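PDB 1OXX: glucose import ATP-binding protein GlcV from Sulfolobus solfataricus, which hydrolyses ATP to power glucose uptake, as the ATP-binding subunit of the GlcSTUV ABC transporter. Local coordinates for residues Gln236-Ser239 with Glu243-Glu246; Gly259-Pro264 with Val338-Arg343; Phe263-Ser268 with Ala272-Arg277; Thr314-Pro317 with Glu322-Phe325. The protein carries 1 engineered substitution. All coordinates share one frame; numbering follows the deposited sequence.

Interaction 1. Residues Gln236-Ser239 with Glu243-Glu246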
loop_
_atom_site.group_PDB
_atom_site.type_symbol
_atom_site.label_atom_id
_atom_site.label_comp_id
_atom_site.label_asym_id
_atom_site.label_seq_id
_atom_site.Cartn_x
_atom_site.Cartn_y
_atom_site.Cartn_z
ATOM N N GLN A 236 11.463 6.642 -7.269
ATOM C CA GLN A 236 10.936 6.458 -5.917
ATOM C C GLN A 236 9.535 5.858 -5.948
ATOM O O GLN A 236 9.232 4.935 -5.198
ATOM C CB GLN A 236 10.932 7.744 -5.098
ATOM C CG GLN A 236 10.516 7.461 -3.663
ATOM C CD GLN A 236 10.978 8.499 -2.666
ATOM O OE1 GLN A 236 11.064 8.212 -1.466
ATOM N NE2 GLN A 236 11.266 9.702 -3.145
ATOM N N VAL A 237 8.658 6.365 -6.797
ATOM C CA VAL A 237 7.352 5.735 -6.905
ATOM C C VAL A 237 7.492 4.292 -7.410
ATOM O O VAL A 237 6.821 3.376 -6.939
ATOM C CB VAL A 237 6.419 6.520 -7.834
ATOM C CG1 VAL A 237 5.176 5.720 -8.151
ATOM C CG2 VAL A 237 6.057 7.850 -7.203
ATOM N N ALA A 238 8.371 4.094 -8.384
ATOM C CA ALA A 238 8.570 2.764 -8.940
ATOM C C ALA A 238 8.873 1.747 -7.857
ATOM O O ALA A 238 8.362 0.633 -7.897
ATOM C CB ALA A 238 9.693 2.778 -9.943
ATOM N N SER A 239 9.725 2.125 -6.909
ATOM C CA SER A 239 10.130 1.220 -5.835
ATOM C C SER A 239 9.088 1.082 -4.730
ATOM O O SER A 239 9.013 0.060 -4.063
ATOM C CB SER A 239 11.462 1.674 -5.250
ATOM O OG SER A 239 11.322 2.832 -4.459
ATOM N N GLU A 243 9.155 -4.236 -6.201
ATOM C CA GLU A 243 10.594 -4.404 -6.333
ATOM C C GLU A 243 11.087 -3.898 -7.666
ATOM O O GLU A 243 10.454 -4.097 -8.709
ATOM C CB GLU A 243 10.990 -5.879 -6.197
ATOM C CG GLU A 243 10.715 -6.452 -4.826
ATOM C CD GLU A 243 11.499 -7.720 -4.554
ATOM O OE1 GLU A 243 11.643 -8.532 -5.487
ATOM O OE2 GLU A 243 11.964 -7.894 -3.406
ATOM N N ILE A 244 12.232 -3.238 -7.622
ATOM C CA ILE A 244 12.858 -2.756 -8.838
ATOM C C ILE A 244 14.357 -2.563 -8.634
ATOM O O ILE A 244 14.810 -2.216 -7.538
ATOM C CB ILE A 244 12.203 -1.427 -9.316
ATOM C CG1 ILE A 244 12.635 -1.112 -10.746
ATOM C CG2 ILE A 244 12.545 -0.290 -8.375
ATOM C CD1 ILE A 244 11.744 -0.106 -11.464
ATOM N N ASN A 245 15.117 -2.840 -9.693
ATOM C CA ASN A 245 16.523 -2.526 -9.755
ATOM C C ASN A 245 16.702 -1.089 -10.229
ATOM O O ASN A 245 16.123 -0.687 -11.241
ATOM C CB ASN A 245 17.213 -3.456 -10.749
ATOM C CG ASN A 245 17.173 -4.892 -10.310
ATOM O OD1 ASN A 245 17.881 -5.274 -9.380
ATOM N ND2 ASN A 245 16.358 -5.709 -10.982
ATOM N N GLU A 246 17.512 -0.332 -9.505
ATOM C CA GLU A 246 17.821 1.056 -9.852
ATOM C C GLU A 246 19.294 1.149 -10.201
ATOM O O GLU A 246 20.153 0.808 -9.373
ATOM C CB GLU A 246 17.526 1.975 -8.666
ATOM C CG GLU A 246 16.142 1.820 -8.069
ATOM C CD GLU A 246 15.919 2.681 -6.839
ATOM O OE1 GLU A 246 16.680 3.664 -6.619
ATOM O OE2 GLU A 246 14.961 2.373 -6.096
HETATM O O HOH W 1 13.692 4.248 -4.627
#

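Interaction 2. Residues Gly259-Pro264 with Val338-Arg343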
loop_
_atom_site.group_PDB
_atom_site.type_symbol
_atom_site.label_atom_id
_atom_site.label_comp_id
_atom_site.label_asym_id
_atom_site.label_seq_id
_atom_site.Cartn_x
_atom_site.Cartn_y
_atom_site.Cartn_z
ATOM N N GLY A 259 28.835 0.178 -17.323
ATOM C CA GLY A 259 29.836 -0.853 -17.476
ATOM C C GLY A 259 29.594 -1.609 -18.766
ATOM O O GLY A 259 29.472 -1.021 -19.842
ATOM N N SER A 260 29.503 -2.921 -18.656
ATOM C CA SER A 260 29.291 -3.778 -19.817
ATOM C C SER A 260 27.817 -3.899 -20.240
ATOM O O SER A 260 27.483 -4.723 -21.090
ATOM C CB SER A 260 29.845 -5.162 -19.520
ATOM O OG SER A 260 29.264 -5.686 -18.344
ATOM N N LEU A 261 26.929 -3.132 -19.622
ATOM C CA LEU A 261 25.553 -3.115 -20.063
ATOM C C LEU A 261 25.245 -1.820 -20.795
ATOM O O LEU A 261 25.811 -0.758 -20.497
ATOM C CB LEU A 261 24.606 -3.245 -18.873
ATOM C CG LEU A 261 24.717 -4.507 -18.031
ATOM C CD1 LEU A 261 23.604 -4.491 -16.987
ATOM C CD2 LEU A 261 24.625 -5.754 -18.879
ATOM N N ARG A 262 24.336 -1.918 -21.759
ATOM C CA ARG A 262 23.866 -0.772 -22.517
ATOM C C ARG A 262 22.371 -0.930 -22.784
ATOM O O ARG A 262 21.959 -1.874 -23.473
ATOM C CB ARG A 262 24.633 -0.617 -23.824
ATOM C CG ARG A 262 24.441 0.751 -24.458
ATOM C CD ARG A 262 25.442 1.042 -25.560
ATOM N NE ARG A 262 25.346 0.053 -26.623
ATOM C CZ ARG A 262 26.269 -0.146 -27.538
ATOM N NH1 ARG A 262 27.387 0.575 -27.531
ATOM N NH2 ARG A 262 26.079 -1.070 -28.468
ATOM N N PHE A 263 21.571 -0.006 -22.247
ATOM C CA PHE A 263 20.114 -0.032 -22.371
ATOM C C PHE A 263 19.699 0.905 -23.480
ATOM O O PHE A 263 20.128 2.048 -23.503
ATOM C CB PHE A 263 19.471 0.411 -21.056
ATOM C CG PHE A 263 19.680 -0.558 -19.947
ATOM C CD1 PHE A 263 20.849 -0.539 -19.209
ATOM C CD2 PHE A 263 18.718 -1.506 -19.650
ATOM C CE1 PHE A 263 21.044 -1.459 -18.185
ATOM C CE2 PHE A 263 18.915 -2.414 -18.619
ATOM C CZ PHE A 263 20.090 -2.383 -17.900
ATOM N N PRO A 264 18.884 0.410 -24.408
ATOM C CA PRO A 264 18.495 1.185 -25.600
ATOM C C PRO A 264 17.401 2.212 -25.374
ATOM O O PRO A 264 16.311 2.177 -25.967
ATOM C CB PRO A 264 18.035 0.095 -26.571
ATOM C CG PRO A 264 17.543 -0.962 -25.714
ATOM C CD PRO A 264 18.370 -0.967 -24.457
ATOM N N VAL A 338 27.677 -14.048 -17.286
ATOM C CA VAL A 338 26.382 -14.290 -17.893
ATOM C C VAL A 338 26.026 -13.197 -18.891
ATOM O O VAL A 338 26.570 -12.084 -18.862
ATOM C CB VAL A 338 25.248 -14.296 -16.833
ATOM C CG1 VAL A 338 25.425 -15.459 -15.844
ATOM C CG2 VAL A 338 25.211 -12.982 -16.082
ATOM N N LEU A 339 25.094 -13.540 -19.762
ATOM C CA LEU A 339 24.463 -12.571 -20.637
ATOM C C LEU A 339 23.211 -12.065 -19.928
ATOM O O LEU A 339 22.535 -12.829 -19.247
ATOM C CB LEU A 339 24.085 -13.196 -21.974
ATOM C CG LEU A 339 25.241 -13.776 -22.778
ATOM C CD1 LEU A 339 24.718 -14.227 -24.134
ATOM C CD2 LEU A 339 26.363 -12.740 -22.916
ATOM N N VAL A 340 22.920 -10.782 -20.088
ATOM C CA VAL A 340 21.784 -10.123 -19.440
ATOM C C VAL A 340 20.772 -9.669 -20.474
ATOM O O VAL A 340 21.107 -8.951 -21.414
ATOM C CB VAL A 340 22.245 -8.911 -18.624
ATOM C CG1 VAL A 340 21.077 -8.278 -17.887
ATOM C CG2 VAL A 340 23.332 -9.321 -17.640
ATOM N N TYR A 341 19.545 -10.147 -20.318
ATOM C CA TYR A 341 18.447 -9.814 -21.195
ATOM C C TYR A 341 17.404 -9.075 -20.376
ATOM O O TYR A 341 17.242 -9.318 -19.178
ATOM C CB TYR A 341 17.759 -11.071 -21.738
ATOM C CG TYR A 341 18.514 -11.830 -22.790
ATOM C CD1 TYR A 341 19.469 -12.785 -22.451
ATOM C CD2 TYR A 341 18.235 -11.622 -24.127
ATOM C CE1 TYR A 341 20.140 -13.489 -23.435
ATOM C CE2 TYR A 341 18.914 -12.305 -25.119
ATOM C CZ TYR A 341 19.850 -13.249 -24.769
ATOM O OH TYR A 341 20.513 -13.946 -25.763
ATOM N N VAL A 342 16.686 -8.170 -21.025
ATOM C CA VAL A 342 15.556 -7.519 -20.377
ATOM C C VAL A 342 14.359 -7.464 -21.316
ATOM O O VAL A 342 14.469 -7.724 -22.508
ATOM C CB VAL A 342 15.890 -6.077 -19.925
ATOM C CG1 VAL A 342 17.095 -6.038 -18.972
ATOM C CG2 VAL A 342 16.155 -5.168 -21.138
ATOM N N ARG A 343 13.200 -7.130 -20.755
ATOM C CA ARG A 343 12.025 -6.818 -21.553
ATOM C C ARG A 343 12.150 -5.362 -21.992
ATOM O O ARG A 343 12.065 -4.444 -21.168
ATOM C CB ARG A 343 10.766 -6.965 -20.713
ATOM C CG ARG A 343 10.561 -8.344 -20.186
ATOM C CD ARG A 343 10.203 -9.336 -21.258
ATOM N NE ARG A 343 9.619 -10.562 -20.720
ATOM C CZ ARG A 343 9.503 -11.672 -21.405
ATOM N NH1 ARG A 343 9.926 -11.718 -22.660
ATOM N NH2 ARG A 343 8.970 -12.749 -20.852
#

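Interaction 3. Residues Phe263-Ser268 with Ala272-Arg277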
loop_
_atom_site.group_PDB
_atom_site.type_symbol
_atom_site.label_atom_id
_atom_site.label_comp_id
_atom_site.label_asym_id
_atom_site.label_seq_id
_atom_site.Cartn_x
_atom_site.Cartn_y
_atom_site.Cartn_z
ATOM N N PHE A 263 21.571 -0.006 -22.247
ATOM C CA PHE A 263 20.114 -0.032 -22.371
ATOM C C PHE A 263 19.699 0.905 -23.480
ATOM O O PHE A 263 20.128 2.048 -23.503
ATOM C CB PHE A 263 19.471 0.411 -21.056
ATOM C CG PHE A 263 19.680 -0.558 -19.947
ATOM C CD1 PHE A 263 20.849 -0.539 -19.209
ATOM C CD2 PHE A 263 18.718 -1.506 -19.650
ATOM C CE1 PHE A 263 21.044 -1.459 -18.185
ATOM C CE2 PHE A 263 18.915 -2.414 -18.619
ATOM C CZ PHE A 263 20.090 -2.383 -17.900
ATOM N N PRO A 264 18.884 0.410 -24.408
ATOM C CA PRO A 264 18.495 1.185 -25.600
ATOM C C PRO A 264 17.401 2.212 -25.374
ATOM O O PRO A 264 16.311 2.177 -25.967
ATOM C CB PRO A 264 18.035 0.095 -26.571
ATOM C CG PRO A 264 17.543 -0.962 -25.714
ATOM C CD PRO A 264 18.370 -0.967 -24.457
ATOM N N VAL A 265 17.711 3.160 -24.501
ATOM C CA VAL A 265 16.805 4.246 -24.153
ATOM C C VAL A 265 17.639 5.497 -23.963
ATOM O O VAL A 265 18.847 5.430 -23.874
ATOM C CB VAL A 265 15.995 3.947 -22.863
ATOM C CG1 VAL A 265 15.035 2.784 -23.097
ATOM C CG2 VAL A 265 16.921 3.680 -21.682
ATOM N N SER A 266 16.980 6.646 -23.909
ATOM C CA SER A 266 17.683 7.903 -23.719
ATOM C C SER A 266 16.803 8.911 -22.976
ATOM O O SER A 266 15.598 8.744 -22.860
ATOM C CB SER A 266 18.096 8.463 -25.085
ATOM O OG SER A 266 18.894 9.631 -24.964
ATOM N N VAL A 267 17.457 9.925 -22.430
ATOM C CA VAL A 267 16.810 11.076 -21.820
ATOM C C VAL A 267 17.704 12.257 -22.190
ATOM O O VAL A 267 18.817 12.067 -22.681
ATOM C CB VAL A 267 16.672 10.968 -20.286
ATOM C CG1 VAL A 267 15.592 9.972 -19.902
ATOM C CG2 VAL A 267 17.995 10.608 -19.658
ATOM N N SER A 268 17.214 13.464 -21.925
ATOM C CA SER A 268 17.888 14.698 -22.310
ATOM C C SER A 268 19.101 15.081 -21.456
ATOM O O SER A 268 19.921 15.909 -21.866
ATOM C CB SER A 268 16.862 15.829 -22.262
ATOM O OG SER A 268 15.877 15.658 -23.265
ATOM N N ALA A 272 21.519 9.076 -16.545
ATOM C CA ALA A 272 20.155 8.588 -16.389
ATOM C C ALA A 272 20.055 7.529 -15.325
ATOM O O ALA A 272 21.013 6.822 -15.048
ATOM C CB ALA A 272 19.653 8.008 -17.695
ATOM N N ILE A 273 18.857 7.421 -14.752
ATOM C CA ILE A 273 18.537 6.351 -13.840
ATOM C C ILE A 273 17.699 5.347 -14.616
ATOM O O ILE A 273 16.718 5.717 -15.263
ATOM C CB ILE A 273 17.756 6.876 -12.652
ATOM C CG1 ILE A 273 18.607 7.885 -11.873
ATOM C CG2 ILE A 273 17.309 5.723 -11.763
ATOM C CD1 ILE A 273 17.845 8.638 -10.809
ATOM N N ILE A 274 18.118 4.095 -14.583
ATOM C CA ILE A 274 17.389 3.018 -15.217
ATOM C C ILE A 274 16.661 2.253 -14.118
ATOM O O ILE A 274 17.245 1.944 -13.087
ATOM C CB ILE A 274 18.383 2.066 -15.939
ATOM C CG1 ILE A 274 19.029 2.743 -17.145
ATOM C CG2 ILE A 274 17.701 0.764 -16.354
ATOM C CD1 ILE A 274 18.098 2.899 -18.295
ATOM N N GLY A 275 15.391 1.942 -14.372
ATOM C CA GLY A 275 14.604 1.080 -13.520
ATOM C C GLY A 275 14.220 -0.161 -14.294
ATOM O O GLY A 275 13.642 -0.069 -15.380
ATOM N N ILE A 276 14.569 -1.330 -13.759
ATOM C CA ILE A 276 14.174 -2.595 -14.390
ATOM C C ILE A 276 13.769 -3.572 -13.289
ATOM O O ILE A 276 14.541 -3.892 -12.376
ATOM C CB ILE A 276 15.284 -3.154 -15.356
ATOM C CG1 ILE A 276 14.752 -4.330 -16.192
ATOM C CG2 ILE A 276 16.564 -3.529 -14.625
ATOM C CD1 ILE A 276 13.859 -3.913 -17.367
ATOM N N ARG A 277 12.513 -3.993 -13.335
ATOM C CA ARG A 277 12.012 -4.899 -12.313
ATOM C C ARG A 277 12.603 -6.301 -12.485
ATOM O O ARG A 277 12.936 -6.719 -13.601
ATOM C CB ARG A 277 10.490 -4.919 -12.339
ATOM C CG ARG A 277 9.859 -3.588 -11.990
ATOM C CD ARG A 277 8.371 -3.711 -11.607
ATOM N NE ARG A 277 7.758 -2.396 -11.511
ATOM C CZ ARG A 277 7.873 -1.576 -10.473
ATOM N NH1 ARG A 277 8.535 -1.944 -9.379
ATOM N NH2 ARG A 277 7.274 -0.390 -10.504
#

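Interaction 4. Residues Thr314-Pro317 with Glu322-Phe325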
loop_
_atom_site.group_PDB
_atom_site.type_symbol
_atom_site.label_atom_id
_atom_site.label_comp_id
_atom_site.label_asym_id
_atom_site.label_seq_id
_atom_site.Cartn_x
_atom_site.Cartn_y
_atom_site.Cartn_z
ATOM N N THR A 314 21.959 -11.985 -7.926
ATOM C CA THR A 314 22.404 -10.617 -8.083
ATOM C C THR A 314 23.645 -10.607 -8.954
ATOM O O THR A 314 24.600 -11.353 -8.687
ATOM C CB THR A 314 22.757 -10.001 -6.727
ATOM O OG1 THR A 314 21.578 -9.890 -5.913
ATOM C CG2 THR A 314 23.259 -8.578 -6.925
ATOM N N ILE A 315 23.617 -9.794 -10.003
ATOM C CA ILE A 315 24.758 -9.626 -10.874
ATOM C C ILE A 315 25.201 -8.187 -10.818
ATOM O O ILE A 315 24.483 -7.333 -10.304
ATOM C CB ILE A 315 24.400 -9.980 -12.337
ATOM C CG1 ILE A 315 23.387 -8.999 -12.908
ATOM C CG2 ILE A 315 23.859 -11.382 -12.438
ATOM C CD1 ILE A 315 23.980 -7.950 -13.779
ATOM N N THR A 316 26.404 -7.936 -11.314
ATOM C CA THR A 316 26.817 -6.582 -11.637
ATOM C C THR A 316 27.363 -6.646 -13.042
ATOM O O THR A 316 27.776 -7.705 -13.507
ATOM C CB THR A 316 27.915 -5.996 -10.745
ATOM O OG1 THR A 316 29.132 -6.713 -10.954
ATOM C CG2 THR A 316 27.583 -6.121 -9.268
ATOM N N PRO A 317 27.354 -5.517 -13.739
ATOM C CA PRO A 317 28.042 -5.464 -15.022
ATOM C C PRO A 317 29.523 -5.584 -14.771
ATOM O O PRO A 317 29.977 -5.371 -13.636
ATOM C CB PRO A 317 27.730 -4.058 -15.543
ATOM C CG PRO A 317 26.584 -3.599 -14.751
ATOM C CD PRO A 317 26.722 -4.233 -13.397
ATOM N N GLU A 322 27.175 -1.395 -9.918
ATOM C CA GLU A 322 25.709 -1.342 -9.954
ATOM C C GLU A 322 25.176 -2.757 -9.970
ATOM O O GLU A 322 25.767 -3.636 -10.575
ATOM C CB GLU A 322 25.216 -0.587 -11.183
ATOM C CG GLU A 322 25.653 0.866 -11.248
ATOM C CD GLU A 322 25.018 1.723 -10.173
ATOM O OE1 GLU A 322 25.727 2.163 -9.245
ATOM O OE2 GLU A 322 23.805 1.960 -10.260
ATOM N N GLU A 323 24.058 -2.969 -9.295
ATOM C CA GLU A 323 23.500 -4.313 -9.180
ATOM C C GLU A 323 22.165 -4.496 -9.879
ATOM O O GLU A 323 21.355 -3.570 -9.995
ATOM C CB GLU A 323 23.298 -4.663 -7.714
ATOM C CG GLU A 323 24.580 -4.743 -6.904
ATOM C CD GLU A 323 24.333 -4.962 -5.423
ATOM O OE1 GLU A 323 23.161 -4.944 -4.977
ATOM O OE2 GLU A 323 25.326 -5.141 -4.689
ATOM N N ILE A 324 21.952 -5.724 -10.342
ATOM C CA ILE A 324 20.674 -6.157 -10.863
ATOM C C ILE A 324 20.398 -7.531 -10.254
ATOM O O ILE A 324 21.239 -8.455 -10.315
ATOM C CB ILE A 324 20.679 -6.285 -12.377
ATOM C CG1 ILE A 324 20.765 -4.918 -13.042
ATOM C CG2 ILE A 324 19.442 -7.008 -12.828
ATOM C CD1 ILE A 324 20.825 -5.034 -14.550
ATOM N N PHE A 325 19.240 -7.657 -9.620
ATOM C CA PHE A 325 18.797 -8.966 -9.163
ATOM C C PHE A 325 17.569 -9.427 -9.919
ATOM O O PHE A 325 16.770 -8.628 -10.452
ATOM C CB PHE A 325 18.554 -9.028 -7.647
ATOM C CG PHE A 325 17.397 -8.205 -7.168
ATOM C CD1 PHE A 325 16.131 -8.744 -7.081
ATOM C CD2 PHE A 325 17.581 -6.883 -6.820
ATOM C CE1 PHE A 325 15.062 -7.960 -6.652
ATOM C CE2 PHE A 325 16.523 -6.105 -6.398
ATOM C CZ PHE A 325 15.266 -6.654 -6.308
#

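Interaction 1. Residues Gln236-Ser239 with Glu243-Glu246
I244 lays its two outer methyl groups against A238 and S239 on the short helix 235-241. CG2 packs on S239, 3.8 Å from both its CA and its CB, while CD1 reaches the methyl of A238, with CD1 to A238 CB at 3.9 Å. With CG1 anti to the backbone N (chi1 -167°) and the chain extended beyond it, the two methyls are spread apart, and each meets a different helix residue. The polar half of the contact is made by E246, whose side chain runs out extended so that OE2 comes within 3.7 Å of S239 CB. No direct hydrogen bond crosses between the segments. Instead one water joins them: it donates to E246 OE2 at 2.7 Å and is hydrogen-bonded to S239 OG at 2.8 Å. The two segments bury 171 Å² between them, a small apolar patch with a water-bridged polar side. R277, just after strand 271-276, bonds through NH1 to the carbonyl oxygens of A238 and E243, while its side chain touches I244. The contact thus packs helix 235-241 against the residues that lead into strand 245-252, probably in or near the linker between the ABC-ATPase domain and the C-terminal domain; V237 faces strands 210-215 and 218-223, and N245 pairs through its backbone with I276 on strand 271-276.

Interaction 2. Residues Gly259-Pro264 with Val338-Arg343
This is a buried, wholly apolar contact between strand 261-263, at the edge of one antiparallel sheet, and strand 337-342 of the sheet that follows it in the chain. The nearest CA pairs, L261 with V340 and F263 with V342, stand 8.0 and 9.0 Å apart. That spacing is too wide for strand pairing, and no hydrogen bond crosses the gap. Two side-chain pairs fill it instead. L261 brings CD2 against V340, 4.0 Å from V340 CB and equally close to V340 CG2; the two side chains cross at about a right angle. F263 and V342 are likewise crossed. Here CG1 of V342 meets CE2 of the F263 ring at 4.1 Å, an oblique approach. V342 holds CG1 anti to its carbonyl carbon (chi1 -57°), which turns that methyl to the phenylalanine. Contacts of V340 with V296, L283 and I315 and of L261 with P317 continue the apolar layer. Strand 261-263 is also joined to strand 294-307 by backbone hydrogen bonding of R262 with V296, so the contact packs on the inside of two connected sheets. Such inward-facing residues, two apart along each strand, are consistent with the core of a barrel-like beta domain, possibly of the OB type to which the C-terminal family is related.

Interaction 3. Residues Phe263-Ser268 with Ala272-Arg277
The branched side chain of I274 lies over one face of the F263 ring, its CG2 methyl 4.0 Å from the ring centroid and only 8° off the ring normal. This is a CH-pi contact over the centre of that face. The other branch of I274 runs toward the start of the F263 side chain, where CD1 lies 4.0 Å from F263 CB. The same CD1 meets V265 CG2 tip to tip at 3.7 Å. I274 divides its branches this way because CG1 stands anti to the carbonyl carbon (chi1 -69°) and CG2 anti to the backbone N. Two residues beyond V265, V267 CG2 meets the CB of A272, two residues before I274, at 3.7 Å. Between F263 and V265, P264 centres an inverse gamma turn, after which V265 and V267 both direct their CB atoms at the strand. Replacing I274 by an alanine would probably strip the face of the F263 ring of its methyl cover and leave V265 CG2 without the I274 methyl it meets. V256, on strand 255-258, lines the same apolar cluster by touching V265, A272 and I274. With no hydrogen bond between the segments, the contact probably rests on van der Waals packing and burial of apolar surface, with the aromatic face adding a weak CH-pi component.

Interaction 4. Residues Thr314-Pro317 with Glu322-Phe325
E323 lies across the methyl groups of T314 and T316, and nearly its whole length is used. Its CB is 4.0 Å from T314 CG2; CG touches two methyls, 4.1 Å from CG2 of T316 and as far from CG2 of T314; CD and OE1 still skim T314 CG2 before OE2 ends in a salt bridge with K302. The extended chain (chi2 175°) carries the carboxylate past the threonines to the lysine. An alanine in its place would probably leave K302 without this carboxylate partner and uncover the methyls of T314 and T316. The backbone beneath is an antiparallel ladder. I315 and I324 form a hydrogen-bonded pair, with I315 N to I324 O at 2.7 Å and nearly straight (172°), and I324 N to I315 O at 3.0 Å. T314 and F325 make the adjoining non-hydrogen-bonded pair, OG1 of the threonine 3.6 Å from CB of the phenylalanine. I315 and I324 lie side by side on the other face of the sheet, I315 CG1 being 3.9 Å from I324 CB. Toward the turn the pairing gives way: E322 O is buried without a hydrogen-bonding partner, met by P317 CD and by the CA of T316 in a CA-H...O contact of 3.3 Å. The hairpin of strands 310-317 and 324-328 forms one edge of its sheet, with strand 294-307 alongside T314 and T316; I324 packs on L261 and L247, and N245 OD1 accepts from F325 N.

Interaction 1 comes first along the chain, at the passage from helix 235-241 into strand 245-252. Interactions 2 to 4 lie in two antiparallel sheets, the first holding strands 245-252, 261-263 and 271-276, the second strands 310-317, 324-328 and 337-342. Interactions 2 and 3 both begin in the region of strand 261-263 and share F263 and P264, their centres about 11 Å apart. Interaction 4 is nested within the loop closed by interaction 2, centre to centre about 10 Å; L261 touches both I324 and P317. N245 bonds I276 and F325, tying strand 245-252 to its neighbour 271-276 and to strand 324-328. Together the contacts probably unite both sheets into one body beside helix 235-241.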